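Local coordinates for protein endo-arabinase (Bacteroides thetaiotaomicron, PDB 5C0P) that probably hydrolyses glycosidic bonds in arabinan as a family 43 glycoside hydrolase and binds a magnesium ion at the centre of its beta-propeller, at residues L26-I31 with I274-A278; W81-Y86 with L135-L139; A206-Y210 with H261-K266; K230-Q235 with T253-G259. All coordinates share one frame; numbering follows the deposited sequence.

Contact 1: L26-I31 with I274-A278. With GOL (glycerol), chain I.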
loop_
_atom_site.group_PDB
_atom_site.type_symbol
_atom_site.label_atom_id
_atom_site.label_comp_id
_atom_site.label_asym_id
_atom_site.label_seq_id
_atom_site.Cartn_x
_atom_site.Cartn_y
_atom_site.Cartn_z
ATOM N N LEU A 26 2.782 -5.073 13.765
ATOM C CA LEU A 26 1.779 -4.565 12.845
ATOM C C LEU A 26 2.085 -5.094 11.452
ATOM O O LEU A 26 3.188 -5.587 11.192
ATOM C CB LEU A 26 1.747 -3.028 12.862
ATOM C CG LEU A 26 3.097 -2.292 12.791
ATOM C CD1 LEU A 26 3.548 -2.094 11.351
ATOM C CD2 LEU A 26 3.034 -0.945 13.522
ATOM N N ARG A 27 1.090 -5.018 10.583
ATOM C CA ARG A 27 1.210 -5.447 9.198
ATOM C C ARG A 27 1.220 -4.235 8.286
ATOM O O ARG A 27 0.782 -3.149 8.673
ATOM C CB ARG A 27 0.013 -6.322 8.818
ATOM C CG ARG A 27 -0.078 -7.632 9.578
ATOM C CD ARG A 27 -1.312 -8.433 9.145
ATOM N NE ARG A 27 -1.252 -8.803 7.730
ATOM C CZ ARG A 27 -0.604 -9.868 7.276
ATOM N NH1 ARG A 27 0.031 -10.676 8.122
ATOM N NH2 ARG A 27 -0.595 -10.131 5.976
ATOM N N ASP A 28 1.719 -4.439 7.069
ATOM C CA ASP A 28 1.556 -3.472 5.980
ATOM C C ASP A 28 2.067 -2.063 6.289
ATOM O O ASP A 28 1.359 -1.088 6.026
ATOM C CB ASP A 28 0.070 -3.412 5.582
ATOM C CG ASP A 28 -0.551 -4.806 5.428
ATOM O OD1 ASP A 28 0.108 -5.711 4.880
ATOM O OD2 ASP A 28 -1.700 -5.011 5.870
ATOM N N PRO A 29 3.293 -1.941 6.834
ATOM C CA PRO A 29 3.720 -0.615 7.304
ATOM C C PRO A 29 4.094 0.361 6.193
ATOM O O PRO A 29 5.036 0.146 5.419
ATOM C CB PRO A 29 4.950 -0.931 8.157
ATOM C CG PRO A 29 5.535 -2.144 7.508
ATOM C CD PRO A 29 4.347 -2.956 7.035
ATOM N N PHE A 30 3.326 1.436 6.126
ATOM C CA PHE A 30 3.573 2.517 5.184
ATOM C C PHE A 30 4.167 3.682 5.965
ATOM O O PHE A 30 3.583 4.137 6.946
ATOM C CB PHE A 30 2.250 2.935 4.540
ATOM C CG PHE A 30 2.394 3.976 3.461
ATOM C CD1 PHE A 30 2.606 5.312 3.792
ATOM C CD2 PHE A 30 2.307 3.630 2.121
ATOM C CE1 PHE A 30 2.738 6.281 2.810
ATOM C CE2 PHE A 30 2.431 4.598 1.127
ATOM C CZ PHE A 30 2.650 5.924 1.473
ATOM N N ILE A 31 5.324 4.172 5.527
ATOM C CA ILE A 31 5.984 5.290 6.206
ATOM C C ILE A 31 5.721 6.594 5.463
ATOM O O ILE A 31 6.110 6.748 4.296
ATOM C CB ILE A 31 7.506 5.082 6.259
ATOM C CG1 ILE A 31 7.861 3.769 6.966
ATOM C CG2 ILE A 31 8.180 6.294 6.932
ATOM C CD1 ILE A 31 7.330 3.684 8.400
ATOM N N ILE A 274 13.182 0.758 1.996
ATOM C CA ILE A 274 11.977 -0.054 1.840
ATOM C C ILE A 274 11.377 -0.317 3.222
ATOM O O ILE A 274 12.102 -0.445 4.204
ATOM C CB ILE A 274 12.265 -1.375 1.078
ATOM C CG1 ILE A 274 10.962 -2.128 0.757
ATOM C CG2 ILE A 274 13.227 -2.259 1.859
ATOM C CD1 ILE A 274 11.148 -3.259 -0.263
ATOM N N SER A 275 10.050 -0.351 3.283
ATOM C CA SER A 275 9.324 -0.698 4.503
ATOM C C SER A 275 8.310 -1.793 4.187
ATOM O O SER A 275 7.508 -1.659 3.248
ATOM C CB SER A 275 8.605 0.542 5.049
ATOM O OG SER A 275 7.773 0.226 6.160
ATOM N N TYR A 276 8.335 -2.871 4.971
ATOM C CA TYR A 276 7.394 -3.979 4.800
ATOM C C TYR A 276 7.282 -4.721 6.115
ATOM O O TYR A 276 8.019 -4.426 7.039
ATOM C CB TYR A 276 7.844 -4.927 3.680
ATOM C CG TYR A 276 9.140 -5.683 3.896
ATOM C CD1 TYR A 276 9.139 -7.002 4.337
ATOM C CD2 TYR A 276 10.361 -5.094 3.597
ATOM C CE1 TYR A 276 10.329 -7.710 4.495
ATOM C CE2 TYR A 276 11.557 -5.791 3.751
ATOM C CZ TYR A 276 11.529 -7.091 4.206
ATOM O OH TYR A 276 12.721 -7.777 4.351
ATOM N N HIS A 277 6.377 -5.694 6.220
ATOM C CA HIS A 277 6.335 -6.473 7.456
ATOM C C HIS A 277 6.868 -7.873 7.231
ATOM O O HIS A 277 6.773 -8.405 6.128
ATOM C CB HIS A 277 4.925 -6.529 8.065
ATOM C CG HIS A 277 3.979 -7.425 7.322
ATOM N ND1 HIS A 277 3.012 -6.940 6.473
ATOM C CD2 HIS A 277 3.869 -8.776 7.286
ATOM C CE1 HIS A 277 2.336 -7.950 5.951
ATOM N NE2 HIS A 277 2.847 -9.078 6.427
ATOM N N ALA A 278 7.439 -8.462 8.275
ATOM C CA ALA A 278 7.860 -9.858 8.245
ATOM C C ALA A 278 7.842 -10.384 9.667
ATOM O O ALA A 278 7.959 -9.611 10.612
ATOM C CB ALA A 278 9.262 -9.979 7.658
HETATM C C1 GOL I . 16.047 -5.274 1.751
HETATM C C2 GOL I . 15.415 -6.032 0.588
HETATM O O2 GOL I . 15.016 -5.119 -0.408
HETATM C C3 GOL I . 14.194 -6.799 1.073
HETATM O O3 GOL I . 14.614 -7.867 1.890
#

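Contact 2: W81-Y86 with L135-L139. With MG (magnesium ion), chain C.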
loop_
_atom_site.group_PDB
_atom_site.type_symbol
_atom_site.label_atom_id
_atom_site.label_comp_id
_atom_site.label_asym_id
_atom_site.label_seq_id
_atom_site.Cartn_x
_atom_site.Cartn_y
_atom_site.Cartn_z
ATOM N N TRP A 81 -8.185 -2.183 6.771
ATOM C CA TRP A 81 -6.937 -2.832 6.369
ATOM C C TRP A 81 -5.952 -1.899 5.700
ATOM O O TRP A 81 -6.327 -1.056 4.873
ATOM C CB TRP A 81 -7.208 -3.982 5.402
ATOM C CG TRP A 81 -7.928 -5.151 5.989
ATOM C CD1 TRP A 81 -8.197 -5.386 7.308
ATOM C CD2 TRP A 81 -8.471 -6.254 5.261
ATOM N NE1 TRP A 81 -8.870 -6.577 7.441
ATOM C CE2 TRP A 81 -9.059 -7.122 6.199
ATOM C CE3 TRP A 81 -8.520 -6.585 3.903
ATOM C CZ2 TRP A 81 -9.685 -8.314 5.822
ATOM C CZ3 TRP A 81 -9.151 -7.758 3.528
ATOM C CH2 TRP A 81 -9.724 -8.610 4.484
ATOM N N ALA A 82 -4.683 -2.077 6.067
ATOM C CA ALA A 82 -3.543 -1.553 5.321
ATOM C C ALA A 82 -3.621 -0.078 4.937
ATOM O O ALA A 82 -3.660 0.271 3.762
ATOM C CB ALA A 82 -3.301 -2.426 4.080
ATOM N N PRO A 83 -3.611 0.805 5.934
ATOM C CA PRO A 83 -3.607 2.233 5.608
ATOM C C PRO A 83 -2.304 2.693 4.931
ATOM O O PRO A 83 -1.207 2.216 5.265
ATOM C CB PRO A 83 -3.760 2.894 6.984
ATOM C CG PRO A 83 -3.228 1.861 7.964
ATOM C CD PRO A 83 -3.614 0.543 7.388
ATOM N N ASP A 84 -2.452 3.614 3.976
ATOM C CA ASP A 84 -1.352 4.394 3.410
ATOM C C ASP A 84 -1.712 5.849 3.677
ATOM O O ASP A 84 -2.901 6.198 3.686
ATOM C CB ASP A 84 -1.304 4.267 1.885
ATOM C CG ASP A 84 -0.822 2.913 1.381
ATOM O OD1 ASP A 84 -0.595 1.965 2.164
ATOM O OD2 ASP A 84 -0.673 2.826 0.140
ATOM N N VAL A 85 -0.719 6.720 3.853
ATOM C CA VAL A 85 -1.011 8.149 3.975
ATOM C C VAL A 85 -0.092 8.958 3.075
ATOM O O VAL A 85 1.132 8.787 3.112
ATOM C CB VAL A 85 -0.903 8.657 5.447
ATOM C CG1 VAL A 85 -1.156 10.161 5.518
ATOM C CG2 VAL A 85 -1.904 7.929 6.324
ATOM N N TYR A 86 -0.690 9.840 2.281
ATOM C CA TYR A 86 0.044 10.633 1.311
ATOM C C TYR A 86 -0.122 12.114 1.568
ATOM O O TYR A 86 -1.223 12.580 1.863
ATOM C CB TYR A 86 -0.467 10.339 -0.099
ATOM C CG TYR A 86 -0.378 8.882 -0.460
ATOM C CD1 TYR A 86 0.785 8.357 -1.012
ATOM C CD2 TYR A 86 -1.447 8.023 -0.234
ATOM C CE1 TYR A 86 0.879 7.013 -1.356
ATOM C CE2 TYR A 86 -1.360 6.681 -0.567
ATOM C CZ TYR A 86 -0.192 6.186 -1.120
ATOM O OH TYR A 86 -0.099 4.845 -1.456
ATOM N N LEU A 135 -9.032 -4.065 -2.868
ATOM C CA LEU A 135 -8.242 -3.716 -1.699
ATOM C C LEU A 135 -6.909 -3.100 -2.067
ATOM O O LEU A 135 -6.496 -3.119 -3.234
ATOM C CB LEU A 135 -8.037 -4.930 -0.782
ATOM C CG LEU A 135 -7.509 -6.262 -1.315
ATOM C CD1 LEU A 135 -6.007 -6.252 -1.553
ATOM C CD2 LEU A 135 -7.866 -7.379 -0.341
ATOM N N ASP A 136 -6.256 -2.538 -1.053
ATOM C CA ASP A 136 -4.895 -2.023 -1.157
ATOM C C ASP A 136 -4.762 -0.887 -2.163
ATOM O O ASP A 136 -3.745 -0.773 -2.836
ATOM C CB ASP A 136 -3.889 -3.159 -1.465
ATOM C CG ASP A 136 -3.687 -4.110 -0.295
ATOM O OD1 ASP A 136 -4.262 -3.878 0.797
ATOM O OD2 ASP A 136 -2.944 -5.101 -0.462
ATOM N N GLY A 137 -5.791 -0.046 -2.275
ATOM C CA GLY A 137 -5.702 1.124 -3.132
ATOM C C GLY A 137 -4.578 2.052 -2.705
ATOM O O GLY A 137 -4.504 2.478 -1.538
ATOM N N SER A 138 -3.698 2.369 -3.652
ATOM C CA SER A 138 -2.561 3.242 -3.381
ATOM C C SER A 138 -2.509 4.399 -4.368
ATOM O O SER A 138 -3.241 4.419 -5.366
ATOM C CB SER A 138 -1.256 2.448 -3.427
ATOM O OG SER A 138 -0.983 1.988 -4.739
ATOM N N LEU A 139 -1.637 5.364 -4.088
ATOM C CA LEU A 139 -1.532 6.574 -4.899
ATOM C C LEU A 139 -0.151 6.640 -5.531
ATOM O O LEU A 139 0.869 6.473 -4.856
ATOM C CB LEU A 139 -1.759 7.807 -4.020
ATOM C CG LEU A 139 -1.682 9.182 -4.686
ATOM C CD1 LEU A 139 -2.825 9.381 -5.652
ATOM C CD2 LEU A 139 -1.687 10.274 -3.629
HETATM MG MG MG C . -0.130 -0.087 1.870
HETATM O O HOH W 1 -2.210 -0.401 1.600
HETATM O O HOH W 2 -0.190 -0.093 3.975
HETATM O O HOH W 3 -0.086 0.260 -0.201
HETATM O O HOH W 4 1.969 0.167 1.727
#

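Contact 3: A206-Y210 with H261-K266. With MG (magnesium ion), chain C.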
loop_
_atom_site.group_PDB
_atom_site.type_symbol
_atom_site.label_atom_id
_atom_site.label_comp_id
_atom_site.label_asym_id
_atom_site.label_seq_id
_atom_site.Cartn_x
_atom_site.Cartn_y
_atom_site.Cartn_z
ATOM N N ALA A 206 -0.957 -5.115 -2.408
ATOM C CA ALA A 206 0.009 -4.034 -2.172
ATOM C C ALA A 206 0.726 -3.364 -3.352
ATOM O O ALA A 206 1.899 -3.038 -3.233
ATOM C CB ALA A 206 1.059 -4.531 -1.169
ATOM N N PRO A 207 0.033 -3.116 -4.475
ATOM C CA PRO A 207 0.760 -2.445 -5.560
ATOM C C PRO A 207 1.298 -1.063 -5.169
ATOM O O PRO A 207 0.603 -0.264 -4.541
ATOM C CB PRO A 207 -0.308 -2.295 -6.649
ATOM C CG PRO A 207 -1.615 -2.303 -5.894
ATOM C CD PRO A 207 -1.401 -3.260 -4.768
ATOM N N PHE A 208 2.539 -0.792 -5.562
ATOM C CA PHE A 208 3.171 0.485 -5.294
ATOM C C PHE A 208 4.181 0.765 -6.393
ATOM O O PHE A 208 5.044 -0.066 -6.662
ATOM C CB PHE A 208 3.872 0.457 -3.935
ATOM C CG PHE A 208 4.374 1.812 -3.503
ATOM C CD1 PHE A 208 3.529 2.707 -2.857
ATOM C CD2 PHE A 208 5.671 2.197 -3.774
ATOM C CE1 PHE A 208 3.981 3.964 -2.474
ATOM C CE2 PHE A 208 6.135 3.453 -3.406
ATOM C CZ PHE A 208 5.295 4.333 -2.748
ATOM N N ILE A 209 4.092 1.938 -7.018
ATOM C CA ILE A 209 5.014 2.286 -8.093
ATOM C C ILE A 209 6.064 3.287 -7.622
ATOM O O ILE A 209 5.750 4.253 -6.920
ATOM C CB ILE A 209 4.262 2.860 -9.327
ATOM C CG1 ILE A 209 3.424 1.768 -10.002
ATOM C CG2 ILE A 209 5.240 3.460 -10.329
ATOM C CD1 ILE A 209 2.483 2.285 -11.117
ATOM N N TYR A 210 7.311 3.038 -8.017
ATOM C CA TYR A 210 8.397 3.999 -7.842
ATOM C C TYR A 210 8.961 4.355 -9.214
ATOM O O TYR A 210 9.300 3.469 -10.002
ATOM C CB TYR A 210 9.494 3.390 -6.972
ATOM C CG TYR A 210 10.641 4.334 -6.695
ATOM C CD1 TYR A 210 10.521 5.332 -5.737
ATOM C CD2 TYR A 210 11.841 4.217 -7.373
ATOM C CE1 TYR A 210 11.566 6.205 -5.471
ATOM C CE2 TYR A 210 12.892 5.085 -7.118
ATOM C CZ TYR A 210 12.746 6.073 -6.167
ATOM O OH TYR A 210 13.797 6.934 -5.915
ATOM N N HIS A 261 3.975 -6.686 1.566
ATOM C CA HIS A 261 3.290 -5.392 1.568
ATOM C C HIS A 261 4.282 -4.254 1.780
ATOM O O HIS A 261 4.327 -3.606 2.839
ATOM C CB HIS A 261 2.124 -5.327 2.562
ATOM C CG HIS A 261 1.184 -4.192 2.287
ATOM N ND1 HIS A 261 -0.124 -4.388 1.900
ATOM C CD2 HIS A 261 1.380 -2.855 2.301
ATOM C CE1 HIS A 261 -0.699 -3.212 1.706
ATOM N NE2 HIS A 261 0.188 -2.266 1.936
ATOM N N ALA A 262 5.082 -4.025 0.744
ATOM C CA ALA A 262 6.196 -3.089 0.800
ATOM C C ALA A 262 5.889 -1.785 0.096
ATOM O O ALA A 262 5.095 -1.734 -0.850
ATOM C CB ALA A 262 7.438 -3.716 0.176
HETATM N N MSE A 263 6.535 -0.725 0.566
HETATM C CA MSE A 263 6.608 0.523 -0.176
HETATM C C MSE A 263 8.035 1.058 -0.025
HETATM O O MSE A 263 8.807 0.592 0.829
HETATM C CB MSE A 263 5.545 1.531 0.301
HETATM C CG MSE A 263 5.526 1.757 1.815
HETATM SE SE MSE A 263 6.859 3.024 2.472
HETATM C CE MSE A 263 6.133 4.627 1.638
ATOM N N VAL A 264 8.411 1.995 -0.882
ATOM C CA VAL A 264 9.721 2.622 -0.785
ATOM C C VAL A 264 9.575 4.126 -0.609
ATOM O O VAL A 264 8.582 4.739 -1.034
ATOM C CB VAL A 264 10.619 2.307 -2.005
ATOM C CG1 VAL A 264 10.909 0.804 -2.090
ATOM C CG2 VAL A 264 9.972 2.791 -3.284
ATOM N N PHE A 265 10.566 4.715 0.046
ATOM C CA PHE A 265 10.572 6.141 0.303
ATOM C C PHE A 265 11.996 6.622 0.485
ATOM O O PHE A 265 12.897 5.832 0.780
ATOM C CB PHE A 265 9.765 6.462 1.565
ATOM C CG PHE A 265 10.350 5.886 2.839
ATOM C CD1 PHE A 265 11.193 6.643 3.648
ATOM C CD2 PHE A 265 10.035 4.591 3.236
ATOM C CE1 PHE A 265 11.728 6.116 4.828
ATOM C CE2 PHE A 265 10.569 4.052 4.404
ATOM C CZ PHE A 265 11.405 4.812 5.208
ATOM N N LYS A 266 12.201 7.924 0.340
ATOM C CA LYS A 266 13.487 8.499 0.699
ATOM C C LYS A 266 13.400 9.085 2.088
ATOM O O LYS A 266 12.451 9.821 2.404
ATOM C CB LYS A 266 13.926 9.555 -0.313
ATOM C CG LYS A 266 14.327 8.939 -1.636
ATOM C CD LYS A 266 14.784 9.985 -2.623
ATOM C CE LYS A 266 15.434 9.319 -3.828
ATOM N NZ LYS A 266 15.809 10.311 -4.871
HETATM MG MG MG C . -0.130 -0.087 1.870
HETATM O O HOH W 5 4.477 -3.595 -2.725
HETATM O O HOH W 4 1.969 0.167 1.727
HETATM O O HOH W 2 -0.190 -0.093 3.975
HETATM O O HOH W 3 -0.086 0.260 -0.201
HETATM O O HOH W 1 -2.210 -0.401 1.600
#

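Contact 4: K230-Q235 with T253-G259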
loop_
_atom_site.group_PDB
_atom_site.type_symbol
_atom_site.label_atom_id
_atom_site.label_comp_id
_atom_site.label_asym_id
_atom_site.label_seq_id
_atom_site.Cartn_x
_atom_site.Cartn_y
_atom_site.Cartn_z
ATOM N N LYS A 230 6.040 -19.005 1.100
ATOM C CA LYS A 230 6.252 -17.737 1.811
ATOM C C LYS A 230 5.589 -16.543 1.139
ATOM O O LYS A 230 5.515 -16.451 -0.085
ATOM C CB LYS A 230 7.744 -17.442 1.968
ATOM C CG LYS A 230 8.440 -18.302 3.004
ATOM C CD LYS A 230 9.925 -17.994 3.047
ATOM C CE LYS A 230 10.624 -18.835 4.097
ATOM N NZ LYS A 230 12.102 -18.731 3.976
ATOM N N TYR A 231 5.121 -15.609 1.957
ATOM C CA TYR A 231 4.687 -14.318 1.464
ATOM C C TYR A 231 5.948 -13.614 0.996
ATOM O O TYR A 231 7.030 -13.826 1.568
ATOM C CB TYR A 231 4.065 -13.550 2.618
ATOM C CG TYR A 231 3.220 -12.344 2.267
ATOM C CD1 TYR A 231 2.231 -12.406 1.294
ATOM C CD2 TYR A 231 3.384 -11.151 2.965
ATOM C CE1 TYR A 231 1.436 -11.287 1.013
ATOM C CE2 TYR A 231 2.597 -10.042 2.704
ATOM C CZ TYR A 231 1.638 -10.111 1.723
ATOM O OH TYR A 231 0.854 -9.007 1.479
ATOM N N ALA A 232 5.834 -12.791 -0.039
ATOM C CA ALA A 232 7.027 -12.185 -0.622
ATOM C C ALA A 232 6.723 -10.905 -1.355
ATOM O O ALA A 232 5.558 -10.586 -1.637
ATOM C CB ALA A 232 7.711 -13.169 -1.570
ATOM N N ILE A 233 7.796 -10.177 -1.659
ATOM C CA ILE A 233 7.736 -8.965 -2.462
ATOM C C ILE A 233 8.265 -9.299 -3.846
ATOM O O ILE A 233 9.391 -9.819 -3.989
ATOM C CB ILE A 233 8.638 -7.868 -1.870
ATOM C CG1 ILE A 233 8.316 -7.645 -0.385
ATOM C CG2 ILE A 233 8.501 -6.579 -2.681
ATOM C CD1 ILE A 233 9.409 -6.871 0.355
ATOM N N GLY A 234 7.447 -9.033 -4.861
ATOM C CA GLY A 234 7.886 -9.165 -6.236
ATOM C C GLY A 234 8.027 -7.789 -6.850
ATOM O O GLY A 234 7.520 -6.788 -6.309
ATOM N N GLN A 235 8.744 -7.718 -7.962
ATOM C CA GLN A 235 8.848 -6.457 -8.680
ATOM C C GLN A 235 8.571 -6.666 -10.159
ATOM O O GLN A 235 8.779 -7.757 -10.696
ATOM C CB GLN A 235 10.223 -5.802 -8.470
ATOM C CG GLN A 235 11.388 -6.541 -9.100
ATOM C CD GLN A 235 12.717 -5.839 -8.864
ATOM O OE1 GLN A 235 12.785 -4.604 -8.822
ATOM N NE2 GLN A 235 13.778 -6.621 -8.710
ATOM N N THR A 253 11.898 -13.093 -6.202
ATOM C CA THR A 253 11.388 -12.162 -5.202
ATOM C C THR A 253 12.538 -11.378 -4.579
ATOM O O THR A 253 13.693 -11.803 -4.641
ATOM C CB THR A 253 10.578 -12.874 -4.097
ATOM O OG1 THR A 253 11.420 -13.777 -3.376
ATOM C CG2 THR A 253 9.422 -13.652 -4.702
ATOM N N LEU A 254 12.222 -10.231 -3.990
ATOM C CA LEU A 254 13.244 -9.423 -3.332
ATOM C C LEU A 254 13.737 -10.091 -2.056
ATOM O O LEU A 254 14.864 -9.859 -1.623
ATOM C CB LEU A 254 12.700 -8.043 -2.976
ATOM C CG LEU A 254 12.784 -6.910 -3.995
ATOM C CD1 LEU A 254 12.040 -7.240 -5.261
ATOM C CD2 LEU A 254 12.250 -5.636 -3.380
ATOM N N ASN A 255 12.877 -10.905 -1.447
ATOM C CA ASN A 255 13.097 -11.362 -0.077
ATOM C C ASN A 255 12.700 -12.817 0.140
ATOM O O ASN A 255 11.908 -13.370 -0.631
ATOM C CB ASN A 255 12.310 -10.469 0.888
ATOM C CG ASN A 255 10.811 -10.507 0.628
ATOM O OD1 ASN A 255 10.359 -10.578 -0.523
ATOM N ND2 ASN A 255 10.030 -10.471 1.698
ATOM N N SER A 256 13.247 -13.424 1.193
ATOM C CA SER A 256 12.937 -14.798 1.556
ATOM C C SER A 256 12.578 -14.903 3.026
ATOM O O SER A 256 12.667 -15.981 3.617
ATOM C CB SER A 256 14.125 -15.708 1.257
ATOM O OG SER A 256 14.313 -15.833 -0.140
ATOM N N ASP A 257 12.162 -13.785 3.614
ATOM C CA ASP A 257 11.848 -13.752 5.035
ATOM C C ASP A 257 10.348 -13.812 5.365
ATOM O O ASP A 257 9.949 -13.470 6.480
ATOM C CB ASP A 257 12.486 -12.521 5.695
ATOM C CG ASP A 257 12.067 -11.220 5.050
ATOM O OD1 ASP A 257 11.193 -11.246 4.160
ATOM O OD2 ASP A 257 12.610 -10.165 5.455
ATOM N N ASP A 258 9.538 -14.268 4.405
ATOM C CA ASP A 258 8.088 -14.402 4.591
ATOM C C ASP A 258 7.469 -13.034 4.847
ATOM O O ASP A 258 6.464 -12.915 5.541
ATOM C CB ASP A 258 7.774 -15.386 5.741
ATOM C CG ASP A 258 6.308 -15.784 5.805
ATOM O OD1 ASP A 258 5.714 -16.028 4.741
ATOM O OD2 ASP A 258 5.752 -15.870 6.932
ATOM N N GLY A 259 8.071 -12.002 4.266
ATOM C CA GLY A 259 7.592 -10.645 4.446
ATOM C C GLY A 259 6.959 -10.054 3.205
ATOM O O GLY A 259 7.209 -10.505 2.088
HETATM O O HOH W 6 9.715 -14.088 1.459
#

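Contact 1: L26-I31 with I274-A278
His277 meets Arg27 and Asp28 with different parts of one imidazole. The backbone N-H of Asp28 aims almost straight at the ring nitrogen (Asp28 N to His277 ND1 2.9 Å, angle at H 174°), which assigns ND1 as acceptor; NE2 bonds to Asn280. Arg27 lies over one face: its CB is 4.2 Å from the centroid of the His277 ring, a CH-pi contact. Bent at chi3, the arginine then brings a guanidinium face over NE2 (Arg27 NH2 to His277 NE2 3.6 Å), but the planes are 53° apart, so this is not a parallel stack. NH2 and NH1 turn instead to Asn280 and Glu284, and NE to a bound Tris molecule. Alongside, the Asp28 carboxylate runs in the same direction as the imidazole, OD1 lying 3.3 Å from His277 CE1. In the five-bladed propeller of this family, 26-31 leads into the innermost strand of the first blade and 274-278 belongs to the last, so these groups sit where the ring of blades closes. With an alanine here instead of His277, the Asp28 N-H would probably lose its acceptor and Arg27 the flat surface it rests on. Farther along, Pro29 CG packs 3.4 Å from Tyr276 O. Ser275 holds OG anti to its own N (chi1 174°) and donates to Pro29 O at 2.8 Å, approaching from above the carbonyl plane, while Ile31 CG1 covers the same OG at 3.6 Å.

Contact 2: W81-Y86 with L135-L139
Tyr86 and Leu139 are brought together by different first torsions: the tyrosine CG stands anti to its carbonyl carbon (chi1 -57°), the leucine CG anti to its backbone N (chi1 180°), and the two side chains overlap while running in opposing senses. Leu139 CB consequently sits squarely over the ring, 3.6 Å from the Tyr86 centroid, with CD2 on the same face, near Tyr86 CG. The hydroxyl receives the Leu139 N-H (Leu139 N to Tyr86 OH 3.1 Å, angle at H 168°) and gives a weak bond to Asp84 OD2 at 2.6 Å, and so probably helps, from the second shell, to position a carboxylate whose OD1 binds magnesium at 2.1 Å. A phenylalanine in place of Tyr86 would probably keep the leucine packing but leave the Leu139 N-H without its acceptor and Asp84 OD2 without this donor. At the other end, Trp81 presents its ring edge to Leu135, CZ3 to CD2 4.1 Å. Next along the strands, Asp136 OD1 touches Ala82 CB at 3.7 Å, while OD2 bonds to Ala206 N; this aspartate is predicted to tune and orient the proton donor. The strands run nearly parallel with axes 7.4 Å apart and are joined through side chains, as befits innermost strands of adjacent propeller blades flanking the central metal and active site.

Contact 3: A206-Y210 with H261-K266
Ala206 presses its methyl onto the His261 ring, and the packing is tight here: CB lies 3.5 Å from the His261 centroid, over the face but displaced toward ND1. With that face covered, the imidazole points NE2 at magnesium, 2.2 Å away, and two of the metal's waters lie in the ring plane at its edge. His261 CG is anti to the backbone N (chi1 -163°), which swings the ring back toward 206-210. Asp84 supplies the other protein ligand, and His261 ND1 bonds to a Tris molecule. One step along the strands, the Phe208 ring takes the CB of Met263, a selenomethionine in this crystal, over its centre (Met263 CB to the Phe208 centroid 3.8 Å, 6° from the ring normal), and Phe30 closes on both residues. The two segments are innermost strands of the fourth and last blades of the five-bladed propeller. Their directions differ by 14°, with axes 6.7 Å apart, and no direct hydrogen bond joins them. A single water spans the gap instead, donating to Ala206 O and to Ala262 O, each at 2.7 Å. The close packing continues to Val264, whose CG2 meets Tyr210 CD1 at 3.6 Å, the side chains crossing at about a right angle. Only at the C-terminal end of the two segments does it thin. There the exposed Lys266, an extended chain, lays its CE against the tyrosine hydroxyl, Lys266 CE to Tyr210 OH 3.6 Å; NZ, at 4.1 Å from the same oxygen, makes no bond to it.

Contact 4: K230-Q235 with T253-G259
Lys230 runs along the loop 253-259 from Asp258 to Ser256. Its CB starts beside the Asp258 carboxylate, 3.7 Å from OD1, and CG passes Asp258 CB at 4.1 Å. The extended chain then leaves the aspartate: CD reaches Ser256 O at 3.4 Å, CE stays beside it, and NZ closes a hydrogen bond to Ser256 O at 2.8 Å. The ammonium thus grips a backbone carbonyl and not the carboxylate; Asp258 OD1 instead accepts the N-H of Tyr231 (Tyr231 N to Asp258 OD1 2.9 Å). Asp258 OD2 turns to Asn280 N. The loop carries the chain from the outer edge of the fourth propeller blade to the innermost strand of the fifth, and lies against strand 231-238 by mimicking a neighbour with side-chain acceptors. Asn255 does most of this. OD1 receives the Ile233 N-H on a lone pair in the carbonyl plane (Ile233 N to Asn255 OD1 2.8 Å), and both hydrogens of ND2 are used, one toward Asp257 OD1 and one toward Gly259 O at 2.8 Å. Three bonds therefore fix the rotation of the amide, with Ile233 CD1 packed beside it. Leu254 N answers from the backbone, donating to Ile233 O at 2.9 Å. Where direct pairing fails, a water bridges Tyr231 O, Asn255 O and Asp258 N. The Tyr231 hydroxyl reaches Asp205, near the active site.

Contacts 2 and 3 share the magnesium and its four waters; their centres are 10 Å apart, and they touch directly, through a bond from Ser138 OG to Pro207 O at 2.8 Å and packing of Ala82 CB on His261 CE1 at 3.6 Å. Contact 1 closes on the same centre: Asp28 OD1 lies 3.1 Å from His261 CB. Asp28, Ala82, Asp136, Ala206 and His261 all have positive phi (49° to 63°), one at the inner strand of each of the five blades or, for Asp28, just before it, so a recurring backbone bend rings the metal and the bound Tris. Contact 4 stands farther out, its centre 19 Å from that of contact 2, but Tyr276 OH meets Asp257 OD2 at 2.6 Å, linking it to contact 1.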